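PDB 5T99: glycoside Hydrolase from Bacteroides uniformis, which probably hydrolyses beta-galactosidic linkages as a family 2 glycoside hydrolase of an agarose-degrading pathway, and binds the inhibitor galacto-isofagomine. Local coordinates for residues E273-G277 against K278-D282. Numbering follows the deposited sequence.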
# COMPACT_ATOMS: atom_id res chain seq x y z
N GLU A 273 8.71 18.33 23.53
CA GLU A 273 9.43 19.61 23.55
C GLU A 273 10.69 19.42 24.38
O GLU A 273 10.65 18.81 25.45
CB GLU A 273 8.54 20.71 24.15
CG GLU A 273 7.46 21.17 23.17
CD GLU A 273 6.32 21.96 23.81
OE1 GLU A 273 6.03 21.80 25.01
OE2 GLU A 273 5.67 22.74 23.08
N ILE A 274 11.82 19.89 23.85
CA ILE A 274 13.09 19.87 24.57
C ILE A 274 13.39 21.27 25.10
O ILE A 274 13.20 22.26 24.38
CB ILE A 274 14.24 19.42 23.65
CG1 ILE A 274 13.91 18.08 22.99
CG2 ILE A 274 15.56 19.36 24.41
CD1 ILE A 274 13.65 16.94 23.96
N TYR A 275 13.86 21.36 26.35
CA TYR A 275 14.23 22.65 26.95
C TYR A 275 15.65 22.64 27.47
O TYR A 275 16.09 21.65 28.06
CB TYR A 275 13.29 23.06 28.08
CG TYR A 275 11.88 23.27 27.63
CD1 TYR A 275 11.43 24.53 27.25
CD2 TYR A 275 10.99 22.20 27.57
CE1 TYR A 275 10.13 24.72 26.82
CE2 TYR A 275 9.70 22.38 27.15
CZ TYR A 275 9.27 23.62 26.77
OH TYR A 275 7.96 23.76 26.35
N ASP A 276 16.33 23.77 27.26
CA ASP A 276 17.62 24.08 27.85
C ASP A 276 17.36 25.23 28.81
O ASP A 276 17.24 26.39 28.39
CB ASP A 276 18.64 24.46 26.76
CG ASP A 276 20.06 24.61 27.29
OD1 ASP A 276 20.30 24.40 28.50
OD2 ASP A 276 20.96 24.93 26.47
N GLY A 277 17.25 24.91 30.10
CA GLY A 277 16.72 25.84 31.09
C GLY A 277 15.33 26.33 30.70
O GLY A 277 14.45 25.52 30.37
N LYS A 278 15.13 27.64 30.71
CA LYS A 278 13.86 28.22 30.26
C LYS A 278 13.59 28.18 28.75
O LYS A 278 12.46 28.38 28.33
CB LYS A 278 13.74 29.66 30.76
CG LYS A 278 14.69 30.66 30.10
CD LYS A 278 14.76 31.95 30.91
CE LYS A 278 15.79 32.92 30.33
NZ LYS A 278 15.47 33.28 28.93
N ASP A 279 14.61 27.94 27.93
CA ASP A 279 14.49 28.09 26.48
C ASP A 279 14.07 26.78 25.81
O ASP A 279 14.71 25.76 26.02
CB ASP A 279 15.82 28.53 25.86
CG ASP A 279 16.38 29.80 26.49
OD1 ASP A 279 15.62 30.77 26.65
OD2 ASP A 279 17.59 29.82 26.83
N LEU A 280 13.02 26.83 25.00
CA LEU A 280 12.66 25.74 24.10
C LEU A 280 13.72 25.61 23.00
O LEU A 280 14.05 26.60 22.36
CB LEU A 280 11.31 26.05 23.44
CG LEU A 280 10.70 25.02 22.47
CD1 LEU A 280 10.31 23.74 23.18
CD2 LEU A 280 9.48 25.61 21.79
N THR A 281 14.24 24.40 22.79
CA THR A 281 15.18 24.15 21.70
C THR A 281 14.62 23.34 20.53
O THR A 281 15.13 23.44 19.42
CB THR A 281 16.44 23.43 22.18
OG1 THR A 281 16.13 22.07 22.54
CG2 THR A 281 17.04 24.16 23.37
N ASP A 282 13.59 22.53 20.77
CA ASP A 282 13.06 21.64 19.74
C ASP A 282 11.65 21.15 20.06
O ASP A 282 11.27 21.05 21.23
CB ASP A 282 13.99 20.43 19.58
CG ASP A 282 13.72 19.66 18.30
OD1 ASP A 282 13.14 20.23 17.34
OD2 ASP A 282 14.09 18.47 18.26
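Leu280 lays its CD1 methyl over one face of the Tyr275 ring, a CH-pi contact 4.0 Å from CD1 to the ring centroid and offset toward the rim, where CZ and CE1 lie. With CG of Tyr275 anti to its own carbonyl carbon (chi1 -63°), the ring leans across to the partner strand, and its CD1 comes 3.6 Å from Leu280 N. The same Leu280 methyl also packs 3.6 Å from Glu273 CB, touching ring and glutamate chain at once; Tyr275 OH lies close enough to Glu273 OE1 for a weak hydrogen bond. Were Tyr275 an alanine, the Leu280 methyl would probably lose its aromatic cover and Glu273 this hydroxyl neighbour.

Ile274, Asp276, Asp279 and Asp282 project to the opposite face. Thr281 sits at a beta bulge, where the register slips by one between the Ile274-Asp282 and Tyr275-Leu280 pairs; its N still bonds Ile274 O at 2.9 Å. Its OG1, placed between backbone N and carbonyl carbon (chi1 71°), lies 3.3 Å from Ile274 CG2 and hydrogen-bonds Val180 O, while its CG2 rests against Asp276 CB.

A type II' turn closes the hairpin from Asp276 to Asp279, with Gly277 taking the positive phi (56°). Reciprocal backbone hydrogen bonds join Asp276 and Asp279 across the two-residue loop Gly277-Lys278: Asp276 N to Asp279 O, 2.8 Å, and Asp279 N to Asp276 O, 3.1 Å. At the exposed tip, Lys278 NZ folds back into a weak salt bridge with Asp279 OD1.

Strands 268-276 and 279-288 thus end an antiparallel sheet of the immunoglobulin-like beta-sandwich domain of family 2 glycoside hydrolases, with 279-288 outermost. Strand 215-224 flanks 268-276 on its other side, Ile274 packs on Val180 and Ile182 of strand 180-194, and Leu280 reaches the N-terminal residues Ser23 and Val24.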